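Local coordinates for glycosyl hydrolase (Rhizobium leguminosarum bv. trifolii, PDB 5NDX), which probably hydrolyses O-glycosidic bonds, as an iduronidase of glycoside hydrolase family 39 orthologous to human alpha-L-iduronidase, at residues A[550-555]-A[600-605]; A[569-574]-A[579-584]. The protein carries 2 engineered substitutions. All coordinates share one frame; numbering follows the deposited sequence.

From the N terminus, strand 549-557 comes first and strand 566-572 follows it in the chain. That second strand turns back into the short strand 579-580, and contact 2 closes a beta hairpin (569-574 with 579-584). The chain then passes through strand 590-594 and returns on strand 601-607, where contact 1 (550-555 with 600-605) closes a much longer loop that encloses contact 2 entirely. Contact 1 ties the two sheets of a beta sandwich face to face, whereas contact 2 adds an edge strand to one of them. The two contacts meet where A603 O lies 2.7 Å from L570 N, a probable hydrogen bond between neighbouring strands.

Contact 1 of 2, residues A[550-555]-A[600-605]; sequences EERMLF and VRYAVC
NH1 of R552, a residue whose CB and CG lie against Y602, is gripped by two acceptors of its own strand, E550 OE1 at 2.8 Å and E551 O at 2.8 Å. Both lie close to the guanidinium plane, which fixes the group's rotation, and the glutamate oxygen offers its anti lone pair. These strands face each other across the fibronectin type III-like sandwich, their axes 9.7 Å apart and 35° from parallel; at this spacing they meet through side chains, mostly apolar, and not as paired neighbours in a sheet. With CG anti to the carbonyl carbon (chi1 -58°), R552 sets this atom 3.3 Å from Y602 OH, and the bend at chi2 turns the guanidinium back to E550 and E551. That hydroxyl is hydrogen-bonded to H593 of strand 590-594, giving this buried oxygen a polar mate. V600 CG2 covers one ring face of Y602, offset toward the rim, and L554 the opposite one. Trimming Y602 to an alanine would probably leave H593 without its hydroxyl partner and open a gap between the sheets beneath L554. L554 CD1 makes a CH-pi contact, standing 4.0 Å from the centroid of the Y602 ring and only 2° off its normal.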
ATOM      1  N   GLU A 550       1.791 -16.258  23.774  1.00 47.33           N
ATOM      2  CA  GLU A 550       2.186 -16.994  22.586  1.00 46.97           C
ATOM      3  C   GLU A 550       1.284 -16.583  21.452  1.00 43.31           C
ATOM      4  O   GLU A 550       0.072 -16.509  21.624  1.00 41.26           O
ATOM      5  CB  GLU A 550       2.073 -18.519  22.783  1.00 51.56           C
ATOM      6  CG  GLU A 550       3.186 -19.140  23.648  1.00 53.51           C
ATOM      7  CD  GLU A 550       4.535 -19.127  22.959  1.00 57.25           C
ATOM      8  OE1 GLU A 550       4.605 -19.261  21.713  1.00 55.26           O
ATOM      9  OE2 GLU A 550       5.563 -18.984  23.662  1.00 60.00           O
ATOM     10  N   GLU A 551       1.869 -16.291  20.302  1.00 40.21           N
ATOM     11  CA  GLU A 551       1.046 -15.950  19.120  1.00 41.29           C
ATOM     12  C   GLU A 551       1.616 -16.641  17.898  1.00 39.74           C
ATOM     13  O   GLU A 551       2.816 -16.968  17.862  1.00 40.71           O
ATOM     14  CB  GLU A 551       1.015 -14.428  18.876  1.00 39.29           C
ATOM     15  CG  GLU A 551       0.358 -13.643  19.996  1.00 42.12           C
ATOM     16  CD  GLU A 551       0.341 -12.127  19.798  1.00 41.65           C
ATOM     17  OE1 GLU A 551       1.056 -11.624  18.917  1.00 44.05           O
ATOM     18  OE2 GLU A 551      -0.378 -11.470  20.570  1.00 40.60           O
ATOM     19  N   ARG A 552       0.769 -16.816  16.892  1.00 38.94           N
ATOM     20  CA  ARG A 552       1.196 -17.356  15.578  1.00 38.16           C
ATOM     21  C   ARG A 552       0.690 -16.490  14.439  1.00 35.52           C
ATOM     22  O   ARG A 552      -0.499 -16.268  14.336  1.00 35.45           O
ATOM     23  CB  ARG A 552       0.636 -18.759  15.415  1.00 39.31           C
ATOM     24  CG  ARG A 552       1.064 -19.747  16.509  1.00 42.22           C
ATOM     25  CD  ARG A 552       2.561 -20.065  16.452  1.00 44.00           C
ATOM     26  NE  ARG A 552       2.967 -21.001  17.521  1.00 46.33           N
ATOM     27  CZ  ARG A 552       3.297 -20.673  18.776  1.00 47.98           C
ATOM     28  NH1 ARG A 552       3.317 -19.417  19.212  1.00 48.45           N
ATOM     29  NH2 ARG A 552       3.620 -21.619  19.620  1.00 49.24           N
ATOM     30  N   MET A 553       1.580 -15.995  13.602  1.00 35.50           N
ATOM     31  CA  MET A 553       1.223 -15.301  12.401  1.00 36.59           C
ATOM     32  C   MET A 553       1.146 -16.301  11.256  1.00 37.77           C
ATOM     33  O   MET A 553       2.116 -17.027  11.026  1.00 38.68           O
ATOM     34  CB  MET A 553       2.265 -14.251  12.074  1.00 37.20           C
ATOM     35  CG  MET A 553       1.916 -13.382  10.891  1.00 38.20           C
ATOM     36  SD  MET A 553       0.464 -12.383  11.350  1.00 39.03           S
ATOM     37  CE  MET A 553      -0.096 -11.906   9.736  1.00 40.52           C
ATOM     38  N   LEU A 554       0.004 -16.317  10.562  1.00 35.07           N
ATOM     39  CA  LEU A 554      -0.229 -17.133   9.379  1.00 34.07           C
ATOM     40  C   LEU A 554      -0.179 -16.242   8.139  1.00 34.36           C
ATOM     41  O   LEU A 554      -0.715 -15.092   8.145  1.00 34.31           O
ATOM     42  CB  LEU A 554      -1.593 -17.815   9.461  1.00 35.08           C
ATOM     43  CG  LEU A 554      -1.784 -19.049  10.338  1.00 36.31           C
ATOM     44  CD1 LEU A 554      -1.458 -18.737  11.785  1.00 38.87           C
ATOM     45  CD2 LEU A 554      -3.212 -19.592  10.259  1.00 37.47           C
ATOM     46  N   PHE A 555       0.424 -16.761   7.079  1.00 33.15           N
ATOM     47  CA  PHE A 555       0.533 -16.097   5.766  1.00 34.20           C
ATOM     48  C   PHE A 555       0.307 -17.187   4.721  1.00 34.40           C
ATOM     49  O   PHE A 555       0.793 -18.287   4.898  1.00 35.13           O
ATOM     50  CB  PHE A 555       1.932 -15.490   5.603  1.00 35.52           C
ATOM     51  CG  PHE A 555       2.163 -14.819   4.279  1.00 38.25           C
ATOM     52  CD1 PHE A 555       1.403 -13.679   3.901  1.00 39.61           C
ATOM     53  CD2 PHE A 555       3.192 -15.272   3.402  1.00 39.87           C
ATOM     54  CE1 PHE A 555       1.666 -12.999   2.693  1.00 39.59           C
ATOM     55  CE2 PHE A 555       3.434 -14.622   2.174  1.00 41.22           C
ATOM     56  CZ  PHE A 555       2.670 -13.474   1.817  1.00 40.98           C
ATOM     57  N   VAL A 600      -1.018 -27.625  18.243  1.00 64.24           N
ATOM     58  CA  VAL A 600      -1.947 -26.865  17.376  1.00 59.13           C
ATOM     59  C   VAL A 600      -1.707 -27.249  15.910  1.00 53.45           C
ATOM     60  O   VAL A 600      -0.587 -27.287  15.450  1.00 51.14           O
ATOM     61  CB  VAL A 600      -1.820 -25.329  17.549  1.00 58.82           C
ATOM     62  CG1 VAL A 600      -0.426 -24.824  17.186  1.00 60.22           C
ATOM     63  CG2 VAL A 600      -2.893 -24.596  16.739  1.00 56.96           C
ATOM     64  N   ARG A 601      -2.775 -27.544  15.199  1.00 51.90           N
ATOM     65  CA  ARG A 601      -2.727 -27.596  13.747  1.00 54.42           C
ATOM     66  C   ARG A 601      -3.698 -26.533  13.170  1.00 49.57           C
ATOM     67  O   ARG A 601      -4.869 -26.459  13.583  1.00 48.02           O
ATOM     68  CB  ARG A 601      -3.093 -29.006  13.272  1.00 60.86           C
ATOM     69  CG  ARG A 601      -2.752 -29.283  11.823  1.00 69.21           C
ATOM     70  CD  ARG A 601      -2.795 -30.779  11.463  1.00 77.67           C
ATOM     71  NE  ARG A 601      -2.270 -30.985  10.100  1.00 85.38           N
ATOM     72  CZ  ARG A 601      -0.972 -31.058   9.756  1.00 95.58           C
ATOM     73  NH1 ARG A 601      -0.002 -30.993  10.670  1.00104.14           N
ATOM     74  NH2 ARG A 601      -0.625 -31.225   8.475  1.00 96.64           N
ATOM     75  N   TYR A 602      -3.199 -25.755  12.204  1.00 44.88           N
ATOM     76  CA  TYR A 602      -3.939 -24.691  11.520  1.00 43.86           C
ATOM     77  C   TYR A 602      -4.472 -25.199  10.193  1.00 43.67           C
ATOM     78  O   TYR A 602      -3.863 -26.050   9.586  1.00 43.64           O
ATOM     79  CB  TYR A 602      -3.033 -23.474  11.309  1.00 41.48           C
ATOM     80  CG  TYR A 602      -2.769 -22.720  12.588  1.00 41.28           C
ATOM     81  CD1 TYR A 602      -3.779 -21.959  13.193  1.00 41.65           C
ATOM     82  CD2 TYR A 602      -1.530 -22.781  13.208  1.00 42.30           C
ATOM     83  CE1 TYR A 602      -3.554 -21.267  14.375  1.00 41.96           C
ATOM     84  CE2 TYR A 602      -1.278 -22.079  14.384  1.00 42.76           C
ATOM     85  CZ  TYR A 602      -2.299 -21.348  14.964  1.00 42.83           C
ATOM     86  OH  TYR A 602      -2.048 -20.703  16.117  1.00 42.88           O
ATOM     87  N   ALA A 603      -5.644 -24.723   9.801  1.00 42.42           N
ATOM     88  CA  ALA A 603      -6.208 -24.928   8.460  1.00 42.88           C
ATOM     89  C   ALA A 603      -6.805 -23.584   7.962  1.00 42.70           C
ATOM     90  O   ALA A 603      -7.325 -22.812   8.771  1.00 42.80           O
ATOM     91  CB  ALA A 603      -7.294 -25.996   8.483  1.00 42.71           C
ATOM     92  N   VAL A 604      -6.651 -23.286   6.672  1.00 40.52           N
ATOM     93  CA  VAL A 604      -7.252 -22.117   6.058  1.00 41.03           C
ATOM     94  C   VAL A 604      -8.175 -22.582   4.930  1.00 41.35           C
ATOM     95  O   VAL A 604      -7.747 -23.401   4.112  1.00 40.25           O
ATOM     96  CB  VAL A 604      -6.164 -21.144   5.557  1.00 40.71           C
ATOM     97  CG1 VAL A 604      -6.811 -19.931   4.935  1.00 42.33           C
ATOM     98  CG2 VAL A 604      -5.301 -20.681   6.714  1.00 41.82           C
ATOM     99  N   CYS A 605      -9.431 -22.103   4.928  1.00 39.64           N
ATOM    100  CA  CYS A 605     -10.439 -22.391   3.908  1.00 41.48           C
ATOM    101  C   CYS A 605     -10.761 -21.115   3.156  1.00 40.80           C
ATOM    102  O   CYS A 605     -10.791 -20.053   3.756  1.00 38.96           O
ATOM    103  CB  CYS A 605     -11.728 -22.917   4.572  1.00 48.42           C
ATOM    104  SG  CYS A 605     -11.345 -24.343   5.670  1.00 70.57           S
TER

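Contact 2 of 2, residues A[569-574]-A[579-584]; sequences VLVSTD and EKVSSA. Unlike the reference sequence in segment 579-584: S583 (reference Pro).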
ATOM      1  N   VAL A 569      -9.869 -19.153   9.216  1.00 40.21           N
ATOM      2  CA  VAL A 569      -8.765 -19.846   9.815  1.00 40.27           C
ATOM      3  C   VAL A 569      -9.345 -20.748  10.862  1.00 41.04           C
ATOM      4  O   VAL A 569     -10.150 -20.298  11.694  1.00 39.76           O
ATOM      5  CB  VAL A 569      -7.769 -18.896  10.465  1.00 37.71           C
ATOM      6  CG1 VAL A 569      -6.675 -19.695  11.161  1.00 36.30           C
ATOM      7  CG2 VAL A 569      -7.157 -17.996   9.421  1.00 37.22           C
ATOM      8  N   LEU A 570      -8.953 -22.015  10.809  1.00 43.31           N
ATOM      9  CA  LEU A 570      -9.395 -23.013  11.777  1.00 45.82           C
ATOM     10  C   LEU A 570      -8.233 -23.660  12.513  1.00 46.08           C
ATOM     11  O   LEU A 570      -7.091 -23.630  12.074  1.00 45.11           O
ATOM     12  CB  LEU A 570     -10.205 -24.092  11.097  1.00 48.76           C
ATOM     13  CG  LEU A 570     -11.434 -23.614  10.343  1.00 52.96           C
ATOM     14  CD1 LEU A 570     -11.091 -23.501   8.894  1.00 54.51           C
ATOM     15  CD2 LEU A 570     -12.544 -24.643  10.472  1.00 57.53           C
ATOM     16  N   VAL A 571      -8.567 -24.278  13.626  1.00 46.87           N
ATOM     17  CA  VAL A 571      -7.612 -24.874  14.506  1.00 49.76           C
ATOM     18  C   VAL A 571      -8.118 -26.232  14.954  1.00 54.27           C
ATOM     19  O   VAL A 571      -9.297 -26.396  15.288  1.00 53.81           O
ATOM     20  CB  VAL A 571      -7.353 -23.968  15.703  1.00 51.88           C
ATOM     21  CG1 VAL A 571      -7.052 -24.754  16.983  1.00 54.78           C
ATOM     22  CG2 VAL A 571      -6.195 -23.045  15.370  1.00 50.74           C
ATOM     23  N   SER A 572      -7.197 -27.185  14.931  1.00 57.29           N
ATOM     24  CA  SER A 572      -7.387 -28.524  15.459  1.00 62.16           C
ATOM     25  C   SER A 572      -6.394 -28.729  16.603  1.00 64.67           C
ATOM     26  O   SER A 572      -5.246 -28.239  16.577  1.00 59.09           O
ATOM     27  CB  SER A 572      -7.142 -29.577  14.365  1.00 62.74           C
ATOM     28  OG  SER A 572      -6.951 -30.864  14.935  1.00 67.07           O
ATOM     29  N   THR A 573      -6.839 -29.469  17.608  1.00 73.33           N
ATOM     30  CA  THR A 573      -5.975 -29.850  18.734  1.00 79.92           C
ATOM     31  C   THR A 573      -6.387 -31.260  19.249  1.00 80.64           C
ATOM     32  O   THR A 573      -7.579 -31.525  19.303  1.00 82.46           O
ATOM     33  CB  THR A 573      -6.074 -28.734  19.806  1.00 79.75           C
ATOM     34  OG1 THR A 573      -5.278 -29.062  20.946  1.00 83.16           O
ATOM     35  CG2 THR A 573      -7.531 -28.443  20.220  1.00 77.39           C
ATOM     36  N   ASP A 574      -5.503 -32.238  19.488  1.00 88.55           N
ATOM     37  CA  ASP A 574      -4.190 -32.455  18.877  1.00 90.40           C
ATOM     38  C   ASP A 574      -4.434 -33.457  17.740  1.00 88.08           C
ATOM     39  O   ASP A 574      -3.621 -34.355  17.509  1.00 95.04           O
ATOM     40  CB  ASP A 574      -3.189 -33.117  19.860  1.00 94.59           C
ATOM     41  CG  ASP A 574      -3.241 -32.547  21.276  1.00 96.68           C
ATOM     42  OD1 ASP A 574      -4.306 -32.645  21.926  1.00 95.27           O
ATOM     43  OD2 ASP A 574      -2.196 -32.055  21.760  1.00 98.06           O
ATOM     44  N   GLU A 579     -11.960 -26.256  14.469  1.00 59.94           N
ATOM     45  CA  GLU A 579     -12.940 -25.246  14.854  1.00 60.26           C
ATOM     46  C   GLU A 579     -12.422 -23.895  14.354  1.00 54.42           C
ATOM     47  O   GLU A 579     -11.205 -23.651  14.378  1.00 49.85           O
ATOM     48  CB  GLU A 579     -13.100 -25.198  16.370  1.00 64.75           C
ATOM     49  CG  GLU A 579     -13.547 -26.516  17.006  1.00 74.42           C
ATOM     50  CD  GLU A 579     -13.551 -26.481  18.532  1.00 78.69           C
ATOM     51  OE1 GLU A 579     -13.794 -25.401  19.114  1.00 85.18           O
ATOM     52  OE2 GLU A 579     -13.321 -27.540  19.160  1.00 86.13           O
ATOM     53  N   LYS A 580     -13.345 -23.028  13.955  1.00 49.06           N
ATOM     54  CA  LYS A 580     -13.013 -21.705  13.455  1.00 49.74           C
ATOM     55  C   LYS A 580     -12.509 -20.816  14.552  1.00 48.83           C
ATOM     56  O   LYS A 580     -13.064 -20.785  15.619  1.00 51.99           O
ATOM     57  CB  LYS A 580     -14.198 -21.003  12.782  1.00 49.94           C
ATOM     58  CG  LYS A 580     -13.769 -19.743  12.034  1.00 53.41           C
ATOM     59  CD  LYS A 580     -14.884 -19.143  11.182  1.00 56.85           C
ATOM     60  CE  LYS A 580     -15.667 -18.142  11.987  1.00 61.36           C
ATOM     61  NZ  LYS A 580     -17.006 -18.047  11.387  1.00 70.13           N
ATOM     62  N   VAL A 581     -11.468 -20.068  14.243  1.00 47.02           N
ATOM     63  CA  VAL A 581     -10.742 -19.237  15.192  1.00 47.47           C
ATOM     64  C   VAL A 581     -10.623 -17.762  14.681  1.00 48.72           C
ATOM     65  O   VAL A 581     -10.354 -16.854  15.440  1.00 49.62           O
ATOM     66  CB  VAL A 581      -9.419 -19.991  15.381  1.00 51.69           C
ATOM     67  CG1 VAL A 581      -8.184 -19.291  14.799  1.00 50.71           C
ATOM     68  CG2 VAL A 581      -9.297 -20.591  16.772  1.00 50.88           C
ATOM     69  N   SER A 582     -10.854 -17.520  13.395  1.00 45.13           N
ATOM     70  CA  SER A 582     -10.918 -16.167  12.868  1.00 43.71           C
ATOM     71  C   SER A 582     -12.305 -15.579  13.211  1.00 44.97           C
ATOM     72  O   SER A 582     -13.300 -16.291  13.276  1.00 48.54           O
ATOM     73  CB  SER A 582     -10.643 -16.211  11.360  1.00 40.37           C
ATOM     74  OG  SER A 582     -11.401 -17.216  10.718  1.00 36.34           O
ATOM     75  N   SER A 583     -12.389 -14.290  13.459  1.00 46.50           N
ATOM     76  CA  SER A 583     -13.668 -13.715  13.917  1.00 49.46           C
ATOM     77  C   SER A 583     -14.389 -13.154  12.700  1.00 51.33           C
ATOM     78  O   SER A 583     -15.436 -13.644  12.319  1.00 66.33           O
ATOM     79  CB  SER A 583     -13.463 -12.705  15.058  1.00 47.94           C
ATOM     80  OG  SER A 583     -12.316 -11.901  14.824  1.00 47.78           O
ATOM     81  N   ALA A 584     -13.773 -12.233  12.008  1.00 46.95           N
ATOM     82  CA  ALA A 584     -14.343 -11.680  10.782  1.00 45.64           C
ATOM     83  C   ALA A 584     -13.790 -12.447   9.577  1.00 44.67           C
ATOM     84  O   ALA A 584     -12.660 -12.892   9.622  1.00 44.24           O
ATOM     85  CB  ALA A 584     -13.958 -10.222  10.683  1.00 47.21           C
TER
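V581 lays its two methyl groups across two valines of the neighbouring strand: CG1 meets V569 CG1 at 4.0 Å, and CG2 rests 4.0 Å from V571 CB. This small apolar cluster faces the opposing sheet, where F591 and H593 of strand 590-594 pack against V581, and L554 and W556 against V569. Backbone bonds fix the register beside it. V571 and E579 form an antiparallel hydrogen-bonded pair: V571 N donates to E579 O and E579 N returns a bond to V571 O, each 2.8 Å long. The adjoining pair, L570 with K580, is non-hydrogen-bonded, and there L570 CA sends a CA-H...O contact to E579 O at 3.2 Å. L570 points to the other side of the sheet, and its CD2 comes near the backbone of K580.

Beyond K580 the ladder changes character. V569 O takes a bond from V581 N at 2.9 Å and a weak second one from S582 N. V581 then leaves the extended conformation, with psi at -17°, and the strand partner of V569 N becomes a side-chain oxygen instead of a carbonyl. S582 OG, held between its own backbone N and carbonyl carbon (chi1 48°), accepts a hydrogen bond from V569 N at 2.9 Å that is nearly straight, 175° at the hydrogen. In this way the buried serine prolongs the pairing just where the short strand 579-580 has ended.

Along its other edge, strand 566-572 pairs with strand 601-607. A central strand flanked on one side by a short edge strand, joined to it through a hairpin, is the pattern of the C and C' strands in a fibronectin type III-like domain.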